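PDB 6K96: five-membered-cyclitol-phosphate synthase from Streptomyces citricolor, which binds NAD in a Rossmann-type domain and belongs to the myo-inositol-1-phosphate synthase family. Local coordinates for residues 4-9 with 54-60; 44-50 with 302-308; 160-164 with 179-183. One frame throughout, in Å; residues are numbered along the deposited sequence.

Contact 1 of 3, residues 4-9 with 54-60; sequences SIRLAV and DLTFVAA
Parallel strands 5-9 and 55-60 lie side by side in the central sheet, where Ile5, Leu7 and Val9 share backbone bonds with the second strand. Ile5 N donates to Asp54 O, Thr56 N to Ile5 O and, at 2.8 Å, Leu7 N to Thr56 O. Val58 N then reaches Leu7 O at 3.1 Å. The second strand spends an extra residue at Val58 (psi -18°), and Val9 N makes only a weak bond to Ala59 O. This is the pairing of the first two strands of a Rossmann-type sheet, with strand 5-10 between 55-62 and 127-130, and helices 14-31 and 292-313 pack on the face bearing Ile5, Leu7 and Val9. There a chi1 of -179° lays the branch of Leu7 beside Phe57, and Leu7 CD2 comes to 3.9 Å from Phe57 CE2. Val9 CG2 comes to the edge of the same ring, which also stacks on Phe72. Ile5 CD1 meets Leu55 CD1 at 4.0 Å. On the other face Ala8 CB touches Ala59 CB at 3.8 Å, and Arg6 NE donates a hydrogen bond to Lys124 O. Val58 CG1 lies against Arg6 CB. Ser4 OG and Thr56 OG1 share a hydrogen bond of 2.8 Å.

Contact 2 of 3, residues 44-50 with 302-308; sequences RPRIGGI and DLIRIAA
Arg44 opens the contact with a salt bridge from NH1 to Asp302 OD1, 2.9 Å long. The carboxylate oxygen sits at the edge of the guanidinium, near its plane, yet the two flat groups stand 85° apart. The other oxygen, Asp302 OD2, receives a bond from a water that in turn accepts from Arg44 N at 2.8 Å, so backbone and side chain of Arg44 both lead to one aspartate. Arg44 O takes a hydrogen bond from Arg305 NH2, modelled too short for its length to be trusted. Arg46 points its CB away from the helix, and its NH1 donates to Gly49 O at 2.8 Å, with Glu36 and Asp54 as further salt-bridge partners. Ile47 lies athwart Arg305: with CG1 anti to the carbonyl carbon (chi1 -49°), its CD1 is carried over the centre of the guanidinium face, 3.4 Å from Arg305 CZ. Gly48 and Gly49, both at positive phi, make the bend, and Gly48 N is held by Asp349. Ile50 O is gripped twice, by Ile47 N and by Arg305 NE at 3.2 Å, the donors coming from opposite faces of its carbonyl plane. The NE bond is nearly straight (169°). The Ile50 and Arg305 side chains run antiparallel, Ile50 CG2 3.7 Å from Arg305 CG, and Ile50 CD1 reaches Ala308 CB at 4.2 Å. Paired Ile47-Ile50 backbone bonds around a type I' turn mark a tight two-residue beta hairpin, laid here against helix 292-313.

Contact 3 of 3, residues 160-164 with 179-183; sequences ELVAR and LIGDD
Asp182 OD2 is gripped by several donors of the 160-164 loop. Arg164 NE meets it at 2.9 Å on the anti lone pair, in a salt bridge that lies near the guanidinium plane although the two flat groups are 65° apart. Val162 N comes from above the carboxylate plane at 3.3 Å and almost straight (174°), and Arg164 N adds a weak bond. The partner oxygen, Asp182 OD1, offers its syn lone pair to Ala163 N at 2.9 Å and also accepts from Asn156 ND2. Bonds to both oxygens thus fix the rotation of a buried carboxylate. The loop leaves parallel strand 153-156 and leads through helix 166-174 to strand 179-180, so this contact ties the loop between the first strand and the helix of a beta-alpha-beta crossover to its second strand, at the edge of the Rossmann-type sheet; on the loop, the side chain of Glu160 lies about 6 Å from the bound NAD. Asp182 follows a cis peptide bond after Gly181, whose O lies 3.3 Å from Ala163 CB. Leu179 supplies the apolar part: a chi1 of 178° swings its branch toward the loop, with Leu179 CD2 3.5 Å from Ala163 CA and Leu179 CD1 3.8 Å from Val162 CG1. Over one face of the Arg164 guanidinium lies Leu161 CD1, and Arg164 NH2 bonds to Pro159 O.

How the contacts relate
Contacts 1 and 3 belong to the same six-stranded parallel sheet, their centres about 20 Å apart and without touching: contact 1 pairs strands 5-10 and 55-62, and contact 3 lies by edge strand 179-180. Contact 2 touches both. Helix 292-313 packs Ala308 and Ile304 on Ile5 of contact 1, Ile304 on Leu55, and Leu303 on Ile180 of contact 3, while a charged pair also joins contacts 1 and 2. Along the chain contact 1 closes before contact 3 opens; contact 2 interleaves with the first and encloses the other. A helix from late in the sequence thus returns to complete the NAD-binding domain begun by the N-terminal strands.

Contact 1 of 3, residues 4-9 with 54-60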
ATOM      1  N   SER B   4     -41.854   7.113 -15.784  1.00 58.27           N
ATOM      2  CA  SER B   4     -40.574   7.825 -15.550  1.00 59.28           C
ATOM      3  C   SER B   4     -40.773   8.920 -14.489  1.00 57.86           C
ATOM      4  O   SER B   4     -41.829   9.589 -14.518  1.00 59.56           O
ATOM      5  CB  SER B   4     -40.056   8.351 -16.872  1.00 60.88           C
ATOM      6  OG  SER B   4     -38.716   8.804 -16.774  1.00 63.91           O
ATOM      7  N   ILE B   5     -39.813   9.070 -13.571  1.00 55.35           N
ATOM      8  CA  ILE B   5     -39.750  10.184 -12.571  1.00 55.33           C
ATOM      9  C   ILE B   5     -39.443  11.513 -13.274  1.00 55.31           C
ATOM     10  O   ILE B   5     -38.382  11.616 -13.918  1.00 56.20           O
ATOM     11  CB  ILE B   5     -38.660   9.980 -11.507  1.00 54.18           C
ATOM     12  CG1 ILE B   5     -38.820   8.707 -10.672  1.00 55.20           C
ATOM     13  CG2 ILE B   5     -38.603  11.213 -10.636  1.00 54.22           C
ATOM     14  CD1 ILE B   5     -37.574   8.381  -9.835  1.00 53.76           C
ATOM     15  N   ARG B   6     -40.296  12.514 -13.080  1.00 53.94           N
ATOM     16  CA  ARG B   6     -40.054  13.909 -13.513  1.00 54.13           C
ATOM     17  C   ARG B   6     -39.254  14.609 -12.386  1.00 52.69           C
ATOM     18  O   ARG B   6     -39.817  14.909 -11.286  1.00 52.86           O
ATOM     19  CB  ARG B   6     -41.400  14.546 -13.902  1.00 55.72           C
ATOM     20  CG  ARG B   6     -42.141  13.829 -15.028  1.00 55.78           C
ATOM     21  CD  ARG B   6     -43.602  14.224 -15.203  1.00 56.83           C
ATOM     22  NE  ARG B   6     -44.441  13.910 -14.042  1.00 57.84           N
ATOM     23  CZ  ARG B   6     -45.183  12.805 -13.837  1.00 59.54           C
ATOM     24  NH1 ARG B   6     -45.206  11.810 -14.714  1.00 61.64           N
ATOM     25  NH2 ARG B   6     -45.889  12.681 -12.720  1.00 58.30           N
ATOM     26  N   LEU B   7     -37.957  14.827 -12.623  1.00 48.53           N
ATOM     27  CA  LEU B   7     -36.973  15.067 -11.545  1.00 46.62           C
ATOM     28  C   LEU B   7     -36.387  16.466 -11.707  1.00 44.75           C
ATOM     29  O   LEU B   7     -35.918  16.802 -12.794  1.00 42.34           O
ATOM     30  CB  LEU B   7     -35.890  13.983 -11.569  1.00 46.98           C
ATOM     31  CG  LEU B   7     -34.813  14.101 -10.486  1.00 45.92           C
ATOM     32  CD1 LEU B   7     -35.353  13.711  -9.124  1.00 45.82           C
ATOM     33  CD2 LEU B   7     -33.596  13.264 -10.846  1.00 45.24           C
ATOM     34  N   ALA B   8     -36.478  17.244 -10.626  1.00 44.53           N
ATOM     35  CA  ALA B   8     -36.042  18.653 -10.555  1.00 44.13           C
ATOM     36  C   ALA B   8     -34.776  18.689  -9.704  1.00 43.00           C
ATOM     37  O   ALA B   8     -34.656  17.828  -8.800  1.00 41.53           O
ATOM     38  CB  ALA B   8     -37.127  19.518  -9.988  1.00 44.46           C
ATOM     39  N   VAL B   9     -33.885  19.638  -9.980  1.00 41.38           N
ATOM     40  CA  VAL B   9     -32.507  19.612  -9.438  1.00 40.52           C
ATOM     41  C   VAL B   9     -32.189  20.998  -8.919  1.00 40.21           C
ATOM     42  O   VAL B   9     -32.237  21.961  -9.680  1.00 41.03           O
ATOM     43  CB  VAL B   9     -31.534  19.153 -10.540  1.00 41.16           C
ATOM     44  CG1 VAL B   9     -30.139  19.729 -10.362  1.00 40.71           C
ATOM     45  CG2 VAL B   9     -31.513  17.618 -10.675  1.00 40.64           C
ATOM     46  N   ASP B  54     -35.183   5.302 -15.337  1.00 51.68           N
ATOM     47  CA  ASP B  54     -36.560   5.827 -15.538  1.00 52.82           C
ATOM     48  C   ASP B  54     -36.644   7.228 -14.928  1.00 53.99           C
ATOM     49  O   ASP B  54     -37.347   7.412 -13.903  1.00 54.66           O
ATOM     50  CB  ASP B  54     -37.590   4.828 -15.003  1.00 53.48           C
ATOM     51  CG  ASP B  54     -37.667   3.543 -15.839  1.00 53.86           C
ATOM     52  OD1 ASP B  54     -37.385   3.628 -17.044  1.00 55.67           O
ATOM     53  OD2 ASP B  54     -37.989   2.460 -15.283  1.00 51.64           O
ATOM     54  N   LEU B  55     -35.939   8.152 -15.584  1.00 53.46           N
ATOM     55  CA  LEU B  55     -35.549   9.510 -15.117  1.00 52.25           C
ATOM     56  C   LEU B  55     -35.772  10.511 -16.255  1.00 51.45           C
ATOM     57  O   LEU B  55     -35.116  10.392 -17.324  1.00 49.60           O
ATOM     58  CB  LEU B  55     -34.060   9.486 -14.745  1.00 52.41           C
ATOM     59  CG  LEU B  55     -33.661  10.034 -13.386  1.00 51.54           C
ATOM     60  CD1 LEU B  55     -34.602   9.551 -12.308  1.00 53.19           C
ATOM     61  CD2 LEU B  55     -32.252   9.596 -13.052  1.00 52.11           C
ATOM     62  N   THR B  56     -36.618  11.504 -16.020  1.00 49.89           N
ATOM     63  CA  THR B  56     -36.777  12.650 -16.946  1.00 49.83           C
ATOM     64  C   THR B  56     -36.409  13.909 -16.165  1.00 49.77           C
ATOM     65  O   THR B  56     -37.070  14.209 -15.204  1.00 50.30           O
ATOM     66  CB  THR B  56     -38.180  12.677 -17.562  1.00 50.42           C
ATOM     67  OG1 THR B  56     -38.929  11.549 -17.114  1.00 51.28           O
ATOM     68  CG2 THR B  56     -38.158  12.660 -19.078  1.00 51.29           C
ATOM     69  N   PHE B  57     -35.314  14.561 -16.503  1.00 49.63           N
ATOM     70  CA  PHE B  57     -34.936  15.842 -15.889  1.00 48.22           C
ATOM     71  C   PHE B  57     -35.850  16.897 -16.500  1.00 50.33           C
ATOM     72  O   PHE B  57     -35.899  16.982 -17.735  1.00 51.36           O
ATOM     73  CB  PHE B  57     -33.459  16.103 -16.156  1.00 48.63           C
ATOM     74  CG  PHE B  57     -32.551  15.160 -15.413  1.00 48.02           C
ATOM     75  CD1 PHE B  57     -32.306  13.884 -15.899  1.00 47.23           C
ATOM     76  CD2 PHE B  57     -31.994  15.527 -14.194  1.00 47.15           C
ATOM     77  CE1 PHE B  57     -31.525  12.993 -15.188  1.00 46.08           C
ATOM     78  CE2 PHE B  57     -31.161  14.657 -13.518  1.00 46.86           C
ATOM     79  CZ  PHE B  57     -30.934  13.390 -14.014  1.00 46.29           C
ATOM     80  N   VAL B  58     -36.555  17.682 -15.682  1.00 50.81           N
ATOM     81  CA  VAL B  58     -37.608  18.613 -16.189  1.00 50.27           C
ATOM     82  C   VAL B  58     -37.230  20.046 -15.806  1.00 50.71           C
ATOM     83  O   VAL B  58     -37.720  21.018 -16.441  1.00 50.85           O
ATOM     84  CB  VAL B  58     -38.989  18.199 -15.656  1.00 51.21           C
ATOM     85  CG1 VAL B  58     -39.410  16.861 -16.270  1.00 51.55           C
ATOM     86  CG2 VAL B  58     -39.041  18.134 -14.124  1.00 51.18           C
ATOM     87  N   ALA B  59     -36.322  20.170 -14.841  1.00 49.65           N
ATOM     88  CA  ALA B  59     -36.063  21.445 -14.142  1.00 47.97           C
ATOM     89  C   ALA B  59     -34.683  21.400 -13.500  1.00 44.42           C
ATOM     90  O   ALA B  59     -34.306  20.354 -12.952  1.00 42.37           O
ATOM     91  CB  ALA B  59     -37.176  21.681 -13.141  1.00 47.76           C
ATOM     92  N   ALA B  60     -34.011  22.536 -13.524  1.00 43.93           N
ATOM     93  CA  ALA B  60     -32.647  22.689 -13.002  1.00 44.31           C
ATOM     94  C   ALA B  60     -32.441  24.140 -12.579  1.00 45.39           C
ATOM     95  O   ALA B  60     -32.826  25.053 -13.353  1.00 46.60           O
ATOM     96  CB  ALA B  60     -31.641  22.268 -14.048  1.00 44.18           C
TER

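Contact 2 of 3, residues 44-50 with 302-308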
ATOM      1  N   ARG B  44     -30.812  -2.474  -5.776  1.00 50.50           N
ATOM      2  CA  ARG B  44     -32.265  -2.744  -5.972  1.00 50.11           C
ATOM      3  C   ARG B  44     -32.653  -2.254  -7.363  1.00 47.33           C
ATOM      4  O   ARG B  44     -32.773  -1.059  -7.570  1.00 49.16           O
ATOM      5  CB  ARG B  44     -33.101  -2.009  -4.918  1.00 52.29           C
ATOM      6  CG  ARG B  44     -32.715  -2.335  -3.485  1.00 55.67           C
ATOM      7  CD  ARG B  44     -33.853  -2.086  -2.491  1.00 58.76           C
ATOM      8  NE  ARG B  44     -33.401  -2.239  -1.118  1.00 60.31           N
ATOM      9  CZ  ARG B  44     -32.546  -1.392  -0.512  1.00 65.92           C
ATOM     10  NH1 ARG B  44     -32.067  -0.334  -1.159  1.00 66.28           N
ATOM     11  NH2 ARG B  44     -32.204  -1.564   0.763  1.00 68.82           N
ATOM     12  N   PRO B  45     -32.756  -3.122  -8.378  1.00 44.91           N
ATOM     13  CA  PRO B  45     -32.973  -2.670  -9.747  1.00 43.67           C
ATOM     14  C   PRO B  45     -34.352  -2.073 -10.013  1.00 41.85           C
ATOM     15  O   PRO B  45     -34.527  -1.498 -11.064  1.00 41.89           O
ATOM     16  CB  PRO B  45     -32.826  -3.954 -10.588  1.00 44.83           C
ATOM     17  CG  PRO B  45     -32.109  -4.964  -9.705  1.00 44.92           C
ATOM     18  CD  PRO B  45     -32.493  -4.572  -8.298  1.00 46.33           C
ATOM     19  N   ARG B  46     -35.297  -2.281  -9.110  1.00 40.64           N
ATOM     20  CA  ARG B  46     -36.602  -1.584  -9.173  1.00 41.41           C
ATOM     21  C   ARG B  46     -37.075  -1.219  -7.769  1.00 41.82           C
ATOM     22  O   ARG B  46     -36.793  -1.974  -6.830  1.00 42.78           O
ATOM     23  CB  ARG B  46     -37.604  -2.399  -9.994  1.00 41.76           C
ATOM     24  CG  ARG B  46     -37.687  -1.817 -11.400  1.00 41.85           C
ATOM     25  CD  ARG B  46     -38.217  -2.709 -12.496  1.00 42.86           C
ATOM     26  NE  ARG B  46     -37.506  -2.451 -13.741  1.00 42.81           N
ATOM     27  CZ  ARG B  46     -37.601  -1.334 -14.463  1.00 42.68           C
ATOM     28  NH1 ARG B  46     -38.392  -0.345 -14.080  1.00 42.10           N
ATOM     29  NH2 ARG B  46     -36.914  -1.222 -15.593  1.00 42.51           N
ATOM     30  N   ILE B  47     -37.693  -0.047  -7.657  1.00 42.39           N
ATOM     31  CA  ILE B  47     -38.335   0.492  -6.424  1.00 42.16           C
ATOM     32  C   ILE B  47     -39.682   1.069  -6.843  1.00 42.71           C
ATOM     33  O   ILE B  47     -39.714   1.961  -7.719  1.00 42.60           O
ATOM     34  CB  ILE B  47     -37.481   1.573  -5.741  1.00 41.21           C
ATOM     35  CG1 ILE B  47     -36.028   1.130  -5.569  1.00 41.34           C
ATOM     36  CG2 ILE B  47     -38.116   1.965  -4.409  1.00 42.02           C
ATOM     37  CD1 ILE B  47     -35.082   2.221  -5.067  1.00 40.80           C
ATOM     38  N   GLY B  48     -40.761   0.579  -6.236  1.00 43.96           N
ATOM     39  CA  GLY B  48     -42.111   0.752  -6.798  1.00 44.01           C
ATOM     40  C   GLY B  48     -42.064   0.771  -8.320  1.00 45.04           C
ATOM     41  O   GLY B  48     -42.448   1.800  -8.870  1.00 44.34           O
ATOM     42  N   GLY B  49     -41.537  -0.312  -8.948  1.00 46.56           N
ATOM     43  CA  GLY B  49     -41.504  -0.573 -10.410  1.00 46.40           C
ATOM     44  C   GLY B  49     -40.656   0.440 -11.194  1.00 46.14           C
ATOM     45  O   GLY B  49     -40.612   0.324 -12.440  1.00 45.78           O
ATOM     46  N   ILE B  50     -39.975   1.373 -10.516  1.00 44.85           N
ATOM     47  CA  ILE B  50     -39.094   2.388 -11.167  1.00 44.85           C
ATOM     48  C   ILE B  50     -37.694   1.817 -11.292  1.00 44.50           C
ATOM     49  O   ILE B  50     -37.085   1.518 -10.249  1.00 42.76           O
ATOM     50  CB  ILE B  50     -38.992   3.724 -10.415  1.00 44.04           C
ATOM     51  CG1 ILE B  50     -40.346   4.205  -9.905  1.00 43.89           C
ATOM     52  CG2 ILE B  50     -38.321   4.723 -11.342  1.00 43.68           C
ATOM     53  CD1 ILE B  50     -40.219   5.349  -8.977  1.00 44.17           C
ATOM     54  N   ASP B 302     -31.485   5.439  -5.350  1.00 38.69           N
ATOM     55  CA  ASP B 302     -32.327   4.821  -4.293  1.00 40.05           C
ATOM     56  C   ASP B 302     -33.323   5.894  -3.781  1.00 39.87           C
ATOM     57  O   ASP B 302     -34.511   5.746  -4.034  1.00 39.08           O
ATOM     58  CB  ASP B 302     -31.399   4.278  -3.191  1.00 41.63           C
ATOM     59  CG  ASP B 302     -31.149   2.783  -3.251  1.00 45.25           C
ATOM     60  OD1 ASP B 302     -31.997   2.063  -2.729  1.00 50.91           O
ATOM     61  OD2 ASP B 302     -30.099   2.333  -3.792  1.00 48.98           O
ATOM     62  N   LEU B 303     -32.832   6.984  -3.170  1.00 39.00           N
ATOM     63  CA  LEU B 303     -33.670   8.010  -2.497  1.00 39.67           C
ATOM     64  C   LEU B 303     -34.683   8.630  -3.478  1.00 38.82           C
ATOM     65  O   LEU B 303     -35.832   8.812  -3.072  1.00 38.60           O
ATOM     66  CB  LEU B 303     -32.773   9.098  -1.880  1.00 39.68           C
ATOM     67  CG  LEU B 303     -31.842   8.643  -0.765  1.00 39.13           C
ATOM     68  CD1 LEU B 303     -31.106   9.832  -0.206  1.00 39.48           C
ATOM     69  CD2 LEU B 303     -32.589   7.929   0.342  1.00 39.73           C
ATOM     70  N   ILE B 304     -34.288   9.002  -4.694  1.00 37.91           N
ATOM     71  CA  ILE B 304     -35.241   9.704  -5.603  1.00 39.69           C
ATOM     72  C   ILE B 304     -36.370   8.751  -5.977  1.00 41.20           C
ATOM     73  O   ILE B 304     -37.488   9.229  -6.216  1.00 42.53           O
ATOM     74  CB  ILE B 304     -34.620  10.310  -6.866  1.00 39.35           C
ATOM     75  CG1 ILE B 304     -33.879   9.258  -7.687  1.00 40.16           C
ATOM     76  CG2 ILE B 304     -33.765  11.512  -6.513  1.00 38.48           C
ATOM     77  CD1 ILE B 304     -33.163   9.837  -8.870  1.00 40.83           C
ATOM     78  N   ARG B 305     -36.099   7.453  -6.060  1.00 42.69           N
ATOM     79  CA  ARG B 305     -37.161   6.485  -6.417  1.00 44.13           C
ATOM     80  C   ARG B 305     -37.993   6.245  -5.155  1.00 44.33           C
ATOM     81  O   ARG B 305     -39.231   6.022  -5.302  1.00 44.97           O
ATOM     82  CB  ARG B 305     -36.617   5.165  -6.964  1.00 44.41           C
ATOM     83  CG  ARG B 305     -36.095   5.195  -8.393  1.00 45.29           C
ATOM     84  CD  ARG B 305     -34.773   4.446  -8.526  1.00 44.71           C
ATOM     85  NE  ARG B 305     -34.793   3.001  -8.659  1.00 45.43           N
ATOM     86  CZ  ARG B 305     -33.822   2.163  -8.258  1.00 44.84           C
ATOM     87  NH1 ARG B 305     -32.722   2.577  -7.664  1.00 44.43           N
ATOM     88  NH2 ARG B 305     -33.942   0.879  -8.461  1.00 45.56           N
ATOM     89  N   ILE B 306     -37.370   6.268  -3.968  1.00 42.57           N
ATOM     90  CA  ILE B 306     -38.141   6.071  -2.715  1.00 41.82           C
ATOM     91  C   ILE B 306     -39.144   7.211  -2.659  1.00 41.08           C
ATOM     92  O   ILE B 306     -40.333   6.946  -2.411  1.00 41.65           O
ATOM     93  CB  ILE B 306     -37.271   5.977  -1.463  1.00 41.66           C
ATOM     94  CG1 ILE B 306     -36.273   4.827  -1.507  1.00 42.57           C
ATOM     95  CG2 ILE B 306     -38.170   5.825  -0.252  1.00 43.39           C
ATOM     96  CD1 ILE B 306     -35.168   4.966  -0.466  1.00 42.88           C
ATOM     97  N   ALA B 307     -38.658   8.406  -2.988  1.00 40.79           N
ATOM     98  CA  ALA B 307     -39.398   9.687  -3.060  1.00 39.71           C
ATOM     99  C   ALA B 307     -40.598   9.557  -3.994  1.00 39.96           C
ATOM    100  O   ALA B 307     -41.742   9.653  -3.504  1.00 40.97           O
ATOM    101  CB  ALA B 307     -38.463  10.776  -3.532  1.00 39.63           C
ATOM    102  N   ALA B 308     -40.353   9.391  -5.298  1.00 39.83           N
ATOM    103  CA  ALA B 308     -41.397   9.411  -6.353  1.00 39.39           C
ATOM    104  C   ALA B 308     -42.456   8.351  -6.065  1.00 39.65           C
ATOM    105  O   ALA B 308     -43.644   8.722  -6.053  1.00 39.95           O
ATOM    106  CB  ALA B 308     -40.794   9.277  -7.723  1.00 38.82           C
TER
HETATM  107  O   HOH W   1     -30.112   0.201  -5.947  1.00 35.07           O

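Contact 3 of 3, residues 160-164 with 179-183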
ATOM      1  N   GLU B 160     -27.468  19.703   6.158  1.00 37.01           N
ATOM      2  CA  GLU B 160     -28.390  20.750   6.656  1.00 39.13           C
ATOM      3  C   GLU B 160     -29.631  20.096   7.261  1.00 40.00           C
ATOM      4  O   GLU B 160     -30.058  19.071   6.771  1.00 38.52           O
ATOM      5  CB  GLU B 160     -28.720  21.783   5.580  1.00 39.58           C
ATOM      6  CG  GLU B 160     -27.645  22.834   5.443  1.00 39.82           C
ATOM      7  CD  GLU B 160     -26.199  22.352   5.413  1.00 39.99           C
ATOM      8  OE1 GLU B 160     -25.461  22.595   6.430  1.00 39.73           O
ATOM      9  OE2 GLU B 160     -25.818  21.730   4.390  1.00 38.68           O
ATOM     10  N   LEU B 161     -30.160  20.740   8.311  1.00 41.94           N
ATOM     11  CA  LEU B 161     -31.414  20.363   9.004  1.00 42.90           C
ATOM     12  C   LEU B 161     -32.590  20.660   8.070  1.00 42.57           C
ATOM     13  O   LEU B 161     -32.751  21.870   7.754  1.00 42.57           O
ATOM     14  CB  LEU B 161     -31.495  21.159  10.316  1.00 44.15           C
ATOM     15  CG  LEU B 161     -31.870  20.312  11.536  1.00 45.54           C
ATOM     16  CD1 LEU B 161     -30.688  19.489  12.028  1.00 46.35           C
ATOM     17  CD2 LEU B 161     -32.428  21.143  12.668  1.00 47.26           C
ATOM     18  N   VAL B 162     -33.301  19.613   7.600  1.00 41.55           N
ATOM     19  CA  VAL B 162     -34.575  19.717   6.825  1.00 41.82           C
ATOM     20  C   VAL B 162     -35.542  18.633   7.310  1.00 42.03           C
ATOM     21  O   VAL B 162     -36.508  18.938   8.018  1.00 42.41           O
ATOM     22  CB  VAL B 162     -34.377  19.627   5.301  1.00 42.02           C
ATOM     23  CG1 VAL B 162     -35.659  19.964   4.545  1.00 42.09           C
ATOM     24  CG2 VAL B 162     -33.254  20.511   4.814  1.00 41.89           C
ATOM     25  N   ALA B 163     -35.311  17.375   6.949  1.00 43.42           N
ATOM     26  CA  ALA B 163     -36.145  16.255   7.447  1.00 43.60           C
ATOM     27  C   ALA B 163     -36.024  16.232   8.960  1.00 43.88           C
ATOM     28  O   ALA B 163     -36.903  15.712   9.590  1.00 46.89           O
ATOM     29  CB  ALA B 163     -35.754  14.938   6.848  1.00 43.05           C
ATOM     30  N   ARG B 164     -34.979  16.823   9.529  1.00 43.38           N
ATOM     31  CA  ARG B 164     -34.750  16.673  10.990  1.00 44.10           C
ATOM     32  C   ARG B 164     -35.448  17.788  11.794  1.00 46.53           C
ATOM     33  O   ARG B 164     -35.496  17.633  13.050  1.00 44.32           O
ATOM     34  CB  ARG B 164     -33.254  16.580  11.306  1.00 42.39           C
ATOM     35  CG  ARG B 164     -32.757  15.138  11.427  1.00 41.50           C
ATOM     36  CD  ARG B 164     -31.254  15.020  11.452  1.00 40.00           C
ATOM     37  NE  ARG B 164     -30.739  15.950  10.475  1.00 39.19           N
ATOM     38  CZ  ARG B 164     -29.541  16.488  10.493  1.00 40.53           C
ATOM     39  NH1 ARG B 164     -28.701  16.165  11.455  1.00 41.15           N
ATOM     40  NH2 ARG B 164     -29.165  17.314   9.519  1.00 41.65           N
ATOM     41  N   LEU B 179     -40.698  13.735   2.354  1.00 41.42           N
ATOM     42  CA  LEU B 179     -39.496  14.530   2.710  1.00 41.32           C
ATOM     43  C   LEU B 179     -38.396  13.542   3.124  1.00 41.03           C
ATOM     44  O   LEU B 179     -38.558  12.862   4.156  1.00 41.73           O
ATOM     45  CB  LEU B 179     -39.857  15.515   3.836  1.00 41.92           C
ATOM     46  CG  LEU B 179     -38.717  16.393   4.377  1.00 41.85           C
ATOM     47  CD1 LEU B 179     -38.298  17.460   3.366  1.00 41.84           C
ATOM     48  CD2 LEU B 179     -39.116  17.066   5.690  1.00 42.73           C
ATOM     49  N   ILE B 180     -37.316  13.465   2.348  1.00 40.57           N
ATOM     50  CA  ILE B 180     -36.290  12.387   2.472  1.00 40.12           C
ATOM     51  C   ILE B 180     -34.958  13.034   2.824  1.00 39.25           C
ATOM     52  O   ILE B 180     -34.425  13.798   2.008  1.00 40.01           O
ATOM     53  CB  ILE B 180     -36.225  11.551   1.180  1.00 40.08           C
ATOM     54  CG1 ILE B 180     -37.629  11.084   0.775  1.00 40.93           C
ATOM     55  CG2 ILE B 180     -35.240  10.397   1.308  1.00 40.46           C
ATOM     56  CD1 ILE B 180     -38.335  10.211   1.793  1.00 40.88           C
ATOM     57  N   GLY B 181     -34.462  12.733   4.011  1.00 38.16           N
ATOM     58  CA  GLY B 181     -33.263  13.380   4.540  1.00 38.00           C
ATOM     59  C   GLY B 181     -32.996  12.944   5.965  1.00 37.76           C
ATOM     60  O   GLY B 181     -33.821  12.242   6.522  1.00 37.37           O
ATOM     61  N   ASP B 182     -31.825  13.328   6.491  1.00 38.10           N
ATOM     62  CA  ASP B 182     -30.881  14.178   5.764  1.00 38.82           C
ATOM     63  C   ASP B 182     -29.497  13.518   5.586  1.00 39.38           C
ATOM     64  O   ASP B 182     -29.132  12.635   6.357  1.00 39.79           O
ATOM     65  CB  ASP B 182     -30.669  15.511   6.492  1.00 38.40           C
ATOM     66  CG  ASP B 182     -31.959  16.221   6.815  1.00 38.79           C
ATOM     67  OD1 ASP B 182     -32.772  16.364   5.897  1.00 39.04           O
ATOM     68  OD2 ASP B 182     -32.166  16.562   7.988  1.00 38.88           O
ATOM     69  N   ASP B 183     -28.759  13.969   4.577  1.00 41.12           N
ATOM     70  CA  ASP B 183     -27.290  13.785   4.434  1.00 42.87           C
ATOM     71  C   ASP B 183     -26.961  12.406   3.858  1.00 39.97           C
ATOM     72  O   ASP B 183     -27.030  11.455   4.666  1.00 40.28           O
ATOM     73  CB  ASP B 183     -26.597  13.994   5.780  1.00 45.44           C
ATOM     74  CG  ASP B 183     -25.116  14.264   5.641  1.00 48.49           C
ATOM     75  OD1 ASP B 183     -24.634  14.398   4.479  1.00 48.24           O
ATOM     76  OD2 ASP B 183     -24.454  14.362   6.702  1.00 55.72           O
TER